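Local coordinates for RNA-directed RNA polymerase (Infectious pancreatic necrosis virus, PDB 3ZED), which probably copies the viral RNA genome as an RNA-dependent RNA polymerase, joining ribonucleoside triphosphates and releasing diphosphate, and probably also occurs covalently attached to the genomic RNA, at residues V383-D388 with N479-S484; I390-D395 with P497-K502; D402-E407 with G512-I517; A408-Q413 with Y467-G472. All blocks are in the same frame, centred on the assembly; numbering follows the deposited sequence.

Interaction 1. Residues V383-D388 with N479-S484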
loop_
_atom_site.group_PDB
_atom_site.type_symbol
_atom_site.label_atom_id
_atom_site.label_comp_id
_atom_site.label_asym_id
_atom_site.label_seq_id
_atom_site.Cartn_x
_atom_site.Cartn_y
_atom_site.Cartn_z
ATOM N N VAL B 383 16.476 -4.505 -13.537
ATOM C CA VAL B 383 15.515 -3.584 -12.964
ATOM C C VAL B 383 14.519 -4.377 -12.120
ATOM O O VAL B 383 14.137 -5.488 -12.474
ATOM C CB VAL B 383 14.829 -2.634 -14.001
ATOM C CG1 VAL B 383 13.849 -3.367 -14.926
ATOM C CG2 VAL B 383 14.143 -1.459 -13.299
ATOM N N MET B 384 14.150 -3.815 -10.968
ATOM C CA MET B 384 13.168 -4.389 -10.039
ATOM C C MET B 384 12.229 -3.295 -9.613
ATOM O O MET B 384 12.670 -2.151 -9.425
ATOM C CB MET B 384 13.825 -5.056 -8.822
ATOM C CG MET B 384 14.742 -6.198 -9.186
ATOM S SD MET B 384 15.280 -6.999 -7.692
ATOM C CE MET B 384 16.716 -7.852 -8.252
ATOM N N ILE B 385 10.931 -3.621 -9.489
ATOM C CA ILE B 385 9.899 -2.623 -9.149
ATOM C C ILE B 385 9.003 -3.102 -8.041
ATOM O O ILE B 385 8.502 -4.214 -8.080
ATOM C CB ILE B 385 9.051 -2.211 -10.400
ATOM C CG1 ILE B 385 9.946 -1.735 -11.575
ATOM C CG2 ILE B 385 7.991 -1.147 -10.064
ATOM C CD1 ILE B 385 9.266 -1.822 -12.961
ATOM N N TYR B 386 8.737 -2.211 -7.093
ATOM C CA TYR B 386 7.806 -2.426 -6.004
ATOM C C TYR B 386 7.109 -1.112 -5.683
ATOM O O TYR B 386 7.686 -0.300 -4.956
ATOM C CB TYR B 386 8.502 -2.997 -4.754
ATOM C CG TYR B 386 7.500 -3.455 -3.710
ATOM C CD1 TYR B 386 7.008 -2.574 -2.749
ATOM C CD2 TYR B 386 7.029 -4.760 -3.697
ATOM C CE1 TYR B 386 6.053 -2.977 -1.814
ATOM C CE2 TYR B 386 6.096 -5.183 -2.751
ATOM C CZ TYR B 386 5.603 -4.284 -1.817
ATOM O OH TYR B 386 4.677 -4.673 -0.888
ATOM N N ALA B 387 5.867 -0.900 -6.197
ATOM C CA ALA B 387 5.115 0.346 -5.952
ATOM C C ALA B 387 6.009 1.570 -6.299
ATOM O O ALA B 387 6.529 1.614 -7.414
ATOM C CB ALA B 387 4.612 0.398 -4.496
ATOM N N ASP B 388 6.267 2.495 -5.346
ATOM C CA ASP B 388 7.114 3.686 -5.557
ATOM C C ASP B 388 8.635 3.397 -5.436
ATOM O O ASP B 388 9.416 4.339 -5.480
ATOM C CB ASP B 388 6.721 4.825 -4.588
ATOM C CG ASP B 388 6.707 4.431 -3.113
ATOM O OD1 ASP B 388 6.395 3.245 -2.807
ATOM O OD2 ASP B 388 6.931 5.320 -2.262
ATOM N N ASN B 479 -1.312 1.964 -8.127
ATOM C CA ASN B 479 -1.101 3.249 -8.803
ATOM C C ASN B 479 0.371 3.678 -8.732
ATOM O O ASN B 479 0.894 4.160 -9.718
ATOM C CB ASN B 479 -2.010 4.330 -8.215
ATOM C CG ASN B 479 -3.478 4.088 -8.421
ATOM O OD1 ASN B 479 -3.888 3.383 -9.339
ATOM N ND2 ASN B 479 -4.306 4.702 -7.587
ATOM N N ASN B 480 1.036 3.477 -7.591
ATOM C CA ASN B 480 2.460 3.801 -7.451
ATOM C C ASN B 480 3.308 2.891 -8.341
ATOM O O ASN B 480 4.241 3.366 -8.988
ATOM C CB ASN B 480 2.897 3.675 -5.987
ATOM C CG ASN B 480 2.548 4.870 -5.123
ATOM O OD1 ASN B 480 2.137 5.920 -5.598
ATOM N ND2 ASN B 480 2.692 4.730 -3.827
ATOM N N HIS B 481 2.950 1.580 -8.415
ATOM C CA HIS B 481 3.659 0.602 -9.252
ATOM C C HIS B 481 3.556 0.976 -10.743
ATOM O O HIS B 481 4.532 0.821 -11.480
ATOM C CB HIS B 481 3.114 -0.812 -8.988
ATOM C CG HIS B 481 4.024 -1.919 -9.446
ATOM N ND1 HIS B 481 4.921 -2.529 -8.574
ATOM C CD2 HIS B 481 4.114 -2.521 -10.657
ATOM C CE1 HIS B 481 5.508 -3.487 -9.275
ATOM N NE2 HIS B 481 5.076 -3.503 -10.543
ATOM N N LEU B 482 2.391 1.498 -11.174
ATOM C CA LEU B 482 2.195 1.947 -12.555
ATOM C C LEU B 482 3.102 3.175 -12.861
ATOM O O LEU B 482 3.732 3.234 -13.927
ATOM C CB LEU B 482 0.712 2.250 -12.818
ATOM C CG LEU B 482 0.317 3.006 -14.117
ATOM C CD1 LEU B 482 0.962 2.395 -15.354
ATOM C CD2 LEU B 482 -1.148 2.886 -14.332
ATOM N N MET B 483 3.179 4.127 -11.932
ATOM C CA MET B 483 4.035 5.313 -12.096
ATOM C C MET B 483 5.508 4.916 -12.221
ATOM O O MET B 483 6.186 5.417 -13.119
ATOM C CB MET B 483 3.810 6.323 -10.981
ATOM C CG MET B 483 2.448 6.982 -11.080
ATOM S SD MET B 483 2.238 8.377 -9.959
ATOM C CE MET B 483 2.152 7.534 -8.384
ATOM N N SER B 484 5.973 3.950 -11.400
ATOM C CA SER B 484 7.355 3.454 -11.493
ATOM C C SER B 484 7.589 2.737 -12.819
ATOM O O SER B 484 8.666 2.876 -13.391
ATOM C CB SER B 484 7.679 2.523 -10.332
ATOM O OG SER B 484 7.693 3.252 -9.121
#
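Two hydrogen bonds tie Ala387 to the side of helix 476-493, one through each polar atom of its backbone. Its N-H points at the imidazole of His481, with Ala387 N 3.0 Å from His481 ND1 and lying 21° out of the ring plane. Its carbonyl is met on a lone pair, in the carbonyl plane, by the hydroxyl of Ser484, three residues after His481; Ser484 OG to Ala387 O is just 2.6 Å. The same oxygen also receives a CA-H...O contact from His481. On the far side of the imidazole NE2 is bonded to Thr204 O, so both ring nitrogens are engaged and the rotation of the ring is fixed.

Residues 383-386 of the strand run roughly antiparallel to residues 479-484 of the helix, at 155°, and the chain then turns sharply at Ala387, where phi is positive. Ala387 and Asp388 open the Ala-Asp-Asn signature of birnavirus palm motif C, the turn of a beta hairpin; strand 389-394 is its second arm.

The apolar part gathers round the imidazole and the side of the helix. His481 CG stands anti to its backbone N (chi1 -162°), and a methyl of Ile385 sits over one face of the ring in a CH-pi contact, with Ile385 CG2 3.7 Å from the ring centroid. That methyl also touches Ser484 CB at 3.7 Å. Ala387 CB packs on Asn480 CB at 4.0 Å, and the side chains of Asp388 and Asn480 run side by side in the same direction. Phe477 adds a ring against both Tyr386 and His481.

Interaction 2. Residues I390-D395 with P497-K502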
loop_
_atom_site.group_PDB
_atom_site.type_symbol
_atom_site.label_atom_id
_atom_site.label_comp_id
_atom_site.label_asym_id
_atom_site.label_seq_id
_atom_site.Cartn_x
_atom_site.Cartn_y
_atom_site.Cartn_z
ATOM N N ILE B 390 12.084 1.706 -7.100
ATOM C CA ILE B 390 12.760 1.181 -8.294
ATOM C C ILE B 390 14.173 0.792 -7.887
ATOM O O ILE B 390 14.832 1.532 -7.154
ATOM C CB ILE B 390 12.772 2.182 -9.485
ATOM C CG1 ILE B 390 11.351 2.554 -9.922
ATOM C CG2 ILE B 390 13.624 1.686 -10.674
ATOM C CD1 ILE B 390 11.258 3.944 -10.674
ATOM N N TYR B 391 14.631 -0.373 -8.361
ATOM C CA TYR B 391 15.997 -0.838 -8.148
ATOM C C TYR B 391 16.607 -1.074 -9.497
ATOM O O TYR B 391 16.006 -1.771 -10.313
ATOM C CB TYR B 391 16.036 -2.109 -7.281
ATOM C CG TYR B 391 15.417 -1.878 -5.921
ATOM C CD1 TYR B 391 16.145 -1.270 -4.895
ATOM C CD2 TYR B 391 14.079 -2.190 -5.680
ATOM C CE1 TYR B 391 15.567 -1.019 -3.653
ATOM C CE2 TYR B 391 13.497 -1.956 -4.433
ATOM C CZ TYR B 391 14.242 -1.362 -3.429
ATOM O OH TYR B 391 13.665 -1.122 -2.213
ATOM N N ILE B 392 17.774 -0.452 -9.753
ATOM C CA ILE B 392 18.498 -0.597 -11.008
ATOM C C ILE B 392 19.925 -1.072 -10.743
ATOM O O ILE B 392 20.662 -0.486 -9.943
ATOM C CB ILE B 392 18.469 0.707 -11.869
ATOM C CG1 ILE B 392 17.075 0.932 -12.483
ATOM C CG2 ILE B 392 19.563 0.710 -12.972
ATOM C CD1 ILE B 392 16.815 2.343 -13.007
ATOM N N LEU B 393 20.309 -2.124 -11.462
ATOM C CA LEU B 393 21.663 -2.655 -11.487
ATOM C C LEU B 393 22.235 -2.342 -12.870
ATOM O O LEU B 393 21.774 -2.901 -13.858
ATOM C CB LEU B 393 21.666 -4.173 -11.200
ATOM C CG LEU B 393 23.020 -4.887 -10.944
ATOM C CD1 LEU B 393 22.786 -6.308 -10.505
ATOM C CD2 LEU B 393 23.883 -4.972 -12.203
ATOM N N GLN B 394 23.200 -1.423 -12.942
ATOM C CA GLN B 394 23.921 -1.087 -14.171
ATOM C C GLN B 394 25.280 -0.506 -13.816
ATOM O O GLN B 394 25.421 0.092 -12.744
ATOM C CB GLN B 394 23.125 -0.161 -15.113
ATOM C CG GLN B 394 23.089 1.323 -14.771
ATOM C CD GLN B 394 22.288 2.057 -15.809
ATOM O OE1 GLN B 394 21.082 2.214 -15.672
ATOM N NE2 GLN B 394 22.924 2.484 -16.892
ATOM N N ASP B 395 26.281 -0.732 -14.699
ATOM C CA ASP B 395 27.665 -0.260 -14.585
ATOM C C ASP B 395 28.299 -0.652 -13.226
ATOM O O ASP B 395 28.872 0.198 -12.520
ATOM C CB ASP B 395 27.738 1.265 -14.816
ATOM C CG ASP B 395 27.137 1.726 -16.130
ATOM O OD1 ASP B 395 27.489 1.146 -17.181
ATOM O OD2 ASP B 395 26.310 2.658 -16.105
ATOM N N PRO B 497 20.026 5.340 -19.573
ATOM C CA PRO B 497 21.057 6.253 -19.032
ATOM C C PRO B 497 21.307 5.973 -17.549
ATOM O O PRO B 497 20.372 5.629 -16.816
ATOM C CB PRO B 497 20.450 7.648 -19.234
ATOM C CG PRO B 497 18.967 7.411 -19.273
ATOM C CD PRO B 497 18.808 6.087 -19.956
ATOM N N ASN B 498 22.569 6.100 -17.121
ATOM C CA ASN B 498 22.958 5.860 -15.745
ATOM C C ASN B 498 22.136 6.754 -14.797
ATOM O O ASN B 498 22.012 7.946 -15.054
ATOM C CB ASN B 498 24.460 6.081 -15.558
ATOM C CG ASN B 498 24.933 5.761 -14.172
ATOM O OD1 ASN B 498 24.732 6.541 -13.233
ATOM N ND2 ASN B 498 25.497 4.573 -14.000
ATOM N N PRO B 499 21.576 6.202 -13.698
ATOM C CA PRO B 499 20.760 7.018 -12.784
ATOM C C PRO B 499 21.424 8.298 -12.235
ATOM O O PRO B 499 20.687 9.198 -11.828
ATOM C CB PRO B 499 20.424 6.036 -11.655
ATOM C CG PRO B 499 20.359 4.725 -12.344
ATOM C CD PRO B 499 21.550 4.783 -13.278
ATOM N N MET B 500 22.773 8.413 -12.263
ATOM C CA MET B 500 23.475 9.599 -11.731
ATOM C C MET B 500 23.665 10.722 -12.762
ATOM O O MET B 500 24.227 11.770 -12.426
ATOM C CB MET B 500 24.858 9.234 -11.163
ATOM C CG MET B 500 24.846 8.284 -9.967
ATOM S SD MET B 500 23.596 8.556 -8.672
ATOM C CE MET B 500 24.018 10.172 -8.079
ATOM N N THR B 501 23.241 10.498 -14.010
ATOM C CA THR B 501 23.411 11.448 -15.105
ATOM C C THR B 501 22.186 12.365 -15.252
ATOM O O THR B 501 21.094 12.021 -14.797
ATOM C CB THR B 501 23.686 10.685 -16.419
ATOM O OG1 THR B 501 22.523 9.938 -16.792
ATOM C CG2 THR B 501 24.895 9.764 -16.327
ATOM N N LYS B 502 22.371 13.519 -15.923
ATOM C CA LYS B 502 21.326 14.498 -16.229
ATOM C C LYS B 502 20.241 13.842 -17.079
ATOM O O LYS B 502 19.063 14.097 -16.845
ATOM C CB LYS B 502 21.921 15.711 -16.960
ATOM C CG LYS B 502 20.951 16.878 -17.110
ATOM C CD LYS B 502 21.211 17.667 -18.390
ATOM C CE LYS B 502 20.013 18.467 -18.846
ATOM N NZ LYS B 502 19.638 19.534 -17.877
#
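Asp395 OD2 draws in two amide groups, one from each segment. The stronger bond comes from across the contact: Asn498 ND2 lies 3.0 Å from Asp395 OD2 and gives a nearly straight N-H (167°) to the anti lone pair, with carboxylate and amide almost coplanar. The second, from Gln394 NE2, is weak, and that nitrogen has a better acceptor in Lys496 O. Asn498 ND2 also bonds Tyr399 OH, on the next strand of the sheet.

Asn498 CG is anti to its backbone N (chi1 -176°), and the amide beyond it works in two directions. While ND2 bonds Asp395, Asn498 OD1 accepts from Met500 N at 2.9 Å, an Asx turn. Asn498 O is held as well, by Thr501 N and by Thr501 OG1, the latter at 2.7 Å from Asn498 O.

Gln394 and Pro499 meet tip to tip, Gln394 OE1 standing 3.5 Å from Pro499 CD; Trp491 NE1 reaches the same oxygen weakly. Gln394 NE2 lies over the backbone of Asn498, 3.6 Å from Asn498 CA. Two residues before Gln394 in the chain, Ile392 CG2 touches Pro499 CG at 4.1 Å, a light apolar contact.

The arrangement is that of a loop laid beside strand 389-394 of the antiparallel palm sheet: a type I beta turn, Asn498 to Thr501, overlaid by an Asx turn, with Thr501 as N-cap of helix 502-505.

Interaction 3. Residues D402-E407 with G512-I517. With K (potassium ion), chain K.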
loop_
_atom_site.group_PDB
_atom_site.type_symbol
_atom_site.label_atom_id
_atom_site.label_comp_id
_atom_site.label_asym_id
_atom_site.label_seq_id
_atom_site.Cartn_x
_atom_site.Cartn_y
_atom_site.Cartn_z
ATOM N N ASP B 402 13.574 6.103 -5.511
ATOM C CA ASP B 402 12.223 6.200 -4.972
ATOM C C ASP B 402 11.512 7.348 -5.587
ATOM O O ASP B 402 12.105 8.424 -5.729
ATOM C CB ASP B 402 12.227 6.390 -3.449
ATOM C CG ASP B 402 12.633 5.174 -2.639
ATOM O OD1 ASP B 402 12.732 4.072 -3.223
ATOM O OD2 ASP B 402 12.847 5.323 -1.424
ATOM N N LEU B 403 10.224 7.173 -5.865
ATOM C CA LEU B 403 9.410 8.292 -6.323
ATOM C C LEU B 403 9.371 9.295 -5.195
ATOM O O LEU B 403 9.395 8.902 -4.022
ATOM C CB LEU B 403 7.990 7.855 -6.727
ATOM C CG LEU B 403 7.859 6.739 -7.780
ATOM C CD1 LEU B 403 6.404 6.520 -8.139
ATOM C CD2 LEU B 403 8.734 7.001 -9.019
ATOM N N GLU B 404 9.424 10.582 -5.529
ATOM C CA GLU B 404 9.423 11.586 -4.489
ATOM C C GLU B 404 7.989 11.780 -4.043
ATOM O O GLU B 404 7.172 12.224 -4.839
ATOM C CB GLU B 404 10.072 12.893 -4.977
ATOM C CG GLU B 404 9.969 14.022 -3.966
ATOM C CD GLU B 404 10.505 15.378 -4.384
ATOM O OE1 GLU B 404 10.509 15.685 -5.598
ATOM O OE2 GLU B 404 10.887 16.153 -3.480
ATOM N N LYS B 405 7.690 11.408 -2.778
ATOM C CA LYS B 405 6.360 11.514 -2.161
ATOM C C LYS B 405 5.359 10.927 -3.133
ATOM O O LYS B 405 4.426 11.621 -3.533
ATOM C CB LYS B 405 6.034 12.994 -1.812
ATOM C CG LYS B 405 6.940 13.559 -0.728
ATOM C CD LYS B 405 6.858 15.068 -0.627
ATOM C CE LYS B 405 7.878 15.592 0.350
ATOM N NZ LYS B 405 9.192 15.867 -0.299
ATOM N N GLY B 406 5.662 9.700 -3.585
ATOM C CA GLY B 406 4.972 8.930 -4.623
ATOM C C GLY B 406 3.559 9.317 -5.014
ATOM O O GLY B 406 3.321 9.762 -6.140
ATOM N N GLU B 407 2.615 9.101 -4.079
ATOM C CA GLU B 407 1.167 9.336 -4.170
ATOM C C GLU B 407 0.788 10.704 -4.788
ATOM O O GLU B 407 -0.188 10.780 -5.535
ATOM C CB GLU B 407 0.532 9.226 -2.767
ATOM C CG GLU B 407 0.453 7.802 -2.223
ATOM C CD GLU B 407 1.632 7.302 -1.401
ATOM O OE1 GLU B 407 2.781 7.712 -1.679
ATOM O OE2 GLU B 407 1.408 6.486 -0.478
ATOM N N GLY B 512 6.492 13.580 -15.723
ATOM C CA GLY B 512 5.702 14.364 -14.769
ATOM C C GLY B 512 5.764 13.736 -13.380
ATOM O O GLY B 512 4.995 14.111 -12.486
ATOM N N ILE B 513 6.694 12.754 -13.198
ATOM C CA ILE B 513 6.861 11.986 -11.966
ATOM C C ILE B 513 8.208 12.351 -11.336
ATOM O O ILE B 513 9.257 12.159 -11.952
ATOM C CB ILE B 513 6.710 10.450 -12.227
ATOM C CG1 ILE B 513 5.319 10.125 -12.813
ATOM C CG2 ILE B 513 6.931 9.639 -10.928
ATOM C CD1 ILE B 513 5.217 8.788 -13.609
ATOM N N ASN B 514 8.164 12.894 -10.112
ATOM C CA ASN B 514 9.349 13.253 -9.330
ATOM C C ASN B 514 9.948 12.010 -8.719
ATOM O O ASN B 514 9.218 11.148 -8.231
ATOM C CB ASN B 514 8.988 14.245 -8.212
ATOM C CG ASN B 514 8.433 15.568 -8.650
ATOM O OD1 ASN B 514 7.771 15.683 -9.672
ATOM N ND2 ASN B 514 8.636 16.589 -7.854
ATOM N N PHE B 515 11.269 11.927 -8.691
ATOM C CA PHE B 515 11.940 10.786 -8.070
ATOM C C PHE B 515 13.308 11.209 -7.625
ATOM O O PHE B 515 13.831 12.230 -8.090
ATOM C CB PHE B 515 12.039 9.586 -9.049
ATOM C CG PHE B 515 12.655 9.893 -10.403
ATOM C CD1 PHE B 515 14.029 10.066 -10.541
ATOM C CD2 PHE B 515 11.863 9.984 -11.543
ATOM C CE1 PHE B 515 14.589 10.380 -11.787
ATOM C CE2 PHE B 515 12.426 10.258 -12.793
ATOM C CZ PHE B 515 13.785 10.454 -12.909
ATOM N N LYS B 516 13.922 10.414 -6.755
ATOM C CA LYS B 516 15.295 10.688 -6.345
ATOM C C LYS B 516 16.047 9.412 -6.108
ATOM O O LYS B 516 15.469 8.379 -5.759
ATOM C CB LYS B 516 15.445 11.658 -5.158
ATOM C CG LYS B 516 14.546 11.480 -3.952
ATOM C CD LYS B 516 14.802 12.635 -2.968
ATOM C CE LYS B 516 13.663 12.876 -2.003
ATOM N NZ LYS B 516 13.963 12.359 -0.640
ATOM N N ILE B 517 17.352 9.480 -6.365
ATOM C CA ILE B 517 18.280 8.388 -6.140
ATOM C C ILE B 517 18.543 8.413 -4.650
ATOM O O ILE B 517 19.104 9.385 -4.131
ATOM C CB ILE B 517 19.560 8.501 -7.028
ATOM C CG1 ILE B 517 19.271 8.145 -8.499
ATOM C CG2 ILE B 517 20.648 7.564 -6.500
ATOM C CD1 ILE B 517 18.508 9.105 -9.307
HETATM K K K K . 5.051 15.485 -10.241
#
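Asp402 and Lys516 form an antiparallel hydrogen-bonded pair that joins strand 397-403 to strand 515-521, one of the two outermost strands of the four-stranded palm sheet. Asp402 N bonds Lys516 O at 3.0 Å, and Lys516 N returns to Asp402 O at 2.9 Å. Both side chains rise on the same face, where Asp402 OD1 is bonded to Asn389. Leu403 and Phe515 follow as a non-hydrogen-bonded pair drawn close together, and their side chains diverge.

Beyond this pair the strands give way to loops, but one more backbone bond follows. Glu404 N bonds Asn514 O at 2.8 Å, its donor standing well above the carbonyl plane. The two side chains then meet again: Glu404 CG is anti to its backbone N (chi1 174°), and Asn514 ND2 gives an N-H to Glu404 OE1 at 3.1 Å. The donor approaches from above the carboxylate plane, while the oxygen lies in the plane of the asparagine amide. Arg181 makes a salt bridge to the same carboxylate oxygen.

The other end of that amide binds potassium, with Asn514 OD1 2.8 Å from the ion; the cation would probably polarise the group and make its N-H a better donor. Gly512 O is a second ligand at 2.6 Å from the potassium, and Val177, Asn182, Asn184 and Asn409 supply the rest.

On the apolar side Leu403 CD2 touches Ile513 CG2 at 3.7 Å. Leu403 packs onward against Met483 and Ser484 of helix 476-493, Phe515 against Met505 of helix 502-505, and Lys405 lies on helix 164-179.

Interaction 4. Residues A408-Q413 with Y467-G472. With K (potassium ion), chain K.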
loop_
_atom_site.group_PDB
_atom_site.type_symbol
_atom_site.label_atom_id
_atom_site.label_comp_id
_atom_site.label_asym_id
_atom_site.label_seq_id
_atom_site.Cartn_x
_atom_site.Cartn_y
_atom_site.Cartn_z
ATOM N N ALA B 408 1.570 11.764 -4.499
ATOM C CA ALA B 408 1.332 13.139 -4.984
ATOM C C ALA B 408 1.500 13.266 -6.503
ATOM O O ALA B 408 0.972 14.219 -7.087
ATOM C CB ALA B 408 2.269 14.120 -4.271
ATOM N N ASN B 409 2.229 12.326 -7.147
ATOM C CA ASN B 409 2.477 12.309 -8.609
ATOM C C ASN B 409 1.312 11.667 -9.392
ATOM O O ASN B 409 1.276 11.723 -10.626
ATOM C CB ASN B 409 3.759 11.539 -8.921
ATOM C CG ASN B 409 5.007 12.170 -8.363
ATOM O OD1 ASN B 409 5.582 13.098 -8.929
ATOM N ND2 ASN B 409 5.482 11.651 -7.262
ATOM N N CYS B 410 0.393 11.015 -8.676
ATOM C CA CYS B 410 -0.718 10.301 -9.293
ATOM C C CYS B 410 -1.817 11.227 -9.806
ATOM O O CYS B 410 -2.263 12.131 -9.103
ATOM C CB CYS B 410 -1.280 9.274 -8.321
ATOM S SG CYS B 410 -2.314 8.012 -9.096
ATOM N N THR B 411 -2.228 11.005 -11.063
ATOM C CA THR B 411 -3.358 11.686 -11.678
ATOM C C THR B 411 -4.540 10.702 -11.664
ATOM O O THR B 411 -4.294 9.486 -11.679
ATOM C CB THR B 411 -3.068 12.163 -13.122
ATOM O OG1 THR B 411 -2.972 11.023 -13.977
ATOM C CG2 THR B 411 -1.833 13.061 -13.231
ATOM N N PRO B 412 -5.821 11.161 -11.722
ATOM C CA PRO B 412 -6.931 10.192 -11.810
ATOM C C PRO B 412 -6.753 9.250 -13.014
ATOM O O PRO B 412 -7.122 8.080 -12.929
ATOM C CB PRO B 412 -8.167 11.087 -11.948
ATOM C CG PRO B 412 -7.754 12.391 -11.287
ATOM C CD PRO B 412 -6.319 12.553 -11.703
ATOM N N GLN B 413 -6.085 9.740 -14.086
ATOM C CA GLN B 413 -5.801 9.011 -15.325
ATOM C C GLN B 413 -4.819 7.857 -15.117
ATOM O O GLN B 413 -4.924 6.861 -15.827
ATOM C CB GLN B 413 -5.304 9.957 -16.431
ATOM C CG GLN B 413 -6.445 10.838 -17.035
ATOM C CD GLN B 413 -6.883 11.980 -16.119
ATOM O OE1 GLN B 413 -6.129 12.445 -15.245
ATOM N NE2 GLN B 413 -8.121 12.429 -16.260
ATOM N N TYR B 467 -4.065 16.578 -3.316
ATOM C CA TYR B 467 -3.232 16.614 -4.522
ATOM C C TYR B 467 -2.610 15.202 -4.699
ATOM O O TYR B 467 -1.905 14.713 -3.807
ATOM C CB TYR B 467 -2.180 17.734 -4.452
ATOM C CG TYR B 467 -2.798 19.126 -4.459
ATOM C CD1 TYR B 467 -3.179 19.751 -3.270
ATOM C CD2 TYR B 467 -3.030 19.802 -5.653
ATOM C CE1 TYR B 467 -3.743 21.034 -3.267
ATOM C CE2 TYR B 467 -3.586 21.091 -5.663
ATOM C CZ TYR B 467 -3.953 21.701 -4.465
ATOM O OH TYR B 467 -4.508 22.974 -4.442
ATOM N N GLY B 468 -2.973 14.535 -5.795
ATOM C CA GLY B 468 -2.549 13.165 -6.079
ATOM C C GLY B 468 -3.486 12.148 -5.460
ATOM O O GLY B 468 -4.613 12.498 -5.090
ATOM N N GLN B 469 -3.028 10.881 -5.324
ATOM C CA GLN B 469 -3.867 9.832 -4.745
ATOM C C GLN B 469 -3.745 9.849 -3.229
ATOM O O GLN B 469 -2.685 10.146 -2.679
ATOM C CB GLN B 469 -3.554 8.433 -5.315
ATOM C CG GLN B 469 -2.201 7.850 -4.906
ATOM C CD GLN B 469 -2.092 6.362 -5.121
ATOM O OE1 GLN B 469 -3.086 5.617 -5.121
ATOM N NE2 GLN B 469 -0.869 5.892 -5.313
ATOM N N GLY B 470 -4.837 9.519 -2.572
ATOM C CA GLY B 470 -4.858 9.477 -1.124
ATOM C C GLY B 470 -4.100 8.275 -0.620
ATOM O O GLY B 470 -4.506 7.141 -0.886
ATOM N N SER B 471 -2.993 8.518 0.103
ATOM C CA SER B 471 -2.120 7.485 0.683
ATOM C C SER B 471 -2.879 6.596 1.659
ATOM O O SER B 471 -3.431 7.062 2.652
ATOM C CB SER B 471 -0.929 8.124 1.387
ATOM O OG SER B 471 0.014 7.133 1.774
ATOM N N GLY B 472 -2.915 5.317 1.352
ATOM C CA GLY B 472 -3.628 4.345 2.165
ATOM C C GLY B 472 -4.865 3.808 1.472
ATOM O O GLY B 472 -5.404 2.786 1.905
HETATM K K K K . 5.051 15.485 -10.241
#
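Cys410 and Gln469 touch through their aliphatic parts, in a meeting of two palm-domain loops: the short 3-10 turn that leads into helix 412-426 and the chain that runs from strand 462-465 to helix 476-493. Cys410 CB lies 3.8 Å from Gln469 CG, and the sulfur flanks the same side chain, with Cys410 SG 4.0 Å from Gln469 CB. No hydrogen bond joins the two segments, which are held by close packing and one CH...O contact.

The CA atoms nearest each other are those of Ala408 and Gly468, 4.0 Å apart. Gly468, with positive phi (87°) and no CB, allows this approach; Ala408 CA also meets Tyr467 O at 3.8 Å.

The next shell fixes both loops. Gln469 OE1 accepts from Asn479 ND2 on helix 476-493, the backbone of Gln469 is bonded to Glu407, and Ala408 O is held by Asn184. Asn409 turns away from the contact to the potassium ion, with Asn409 OD1 2.8 Å from the metal, while its ND2 bonds Glu404 O, so the turn carries one of the six ligands of the ion. Thr411 is the N-cap of helix 412-426, its side chain capping a backbone N-H of the first turn.

Between the loops themselves, the CA-H of Gly468 points at the carbonyl of Cys410: Gly468 CA is 3.2 Å from Cys410 O, with an angle of 160° at the hydrogen.

Along the chain the first segments of interactions 1, 2, 3 and 4 come in that order; the partners then follow as 467-472, 479-484, 497-502 and 512-517. Interactions 1, 2 and 3 reach one antiparallel sheet, strands 382-386, 389-394, 397-403 and 515-521, and their segments alternate along the chain, so the palm is stitched together by crossing connections. Centres of interactions 1 and 3 are about 10 Å apart, those of 2 and 4 about 26 Å. Interactions 3 and 4 share a potassium ion, and Asn514 N probably bonds Asn409 OD1. Helix 476-493 links interactions 1 and 4: its residues touch both loops of interaction 4, one of which carries a potassium ligand.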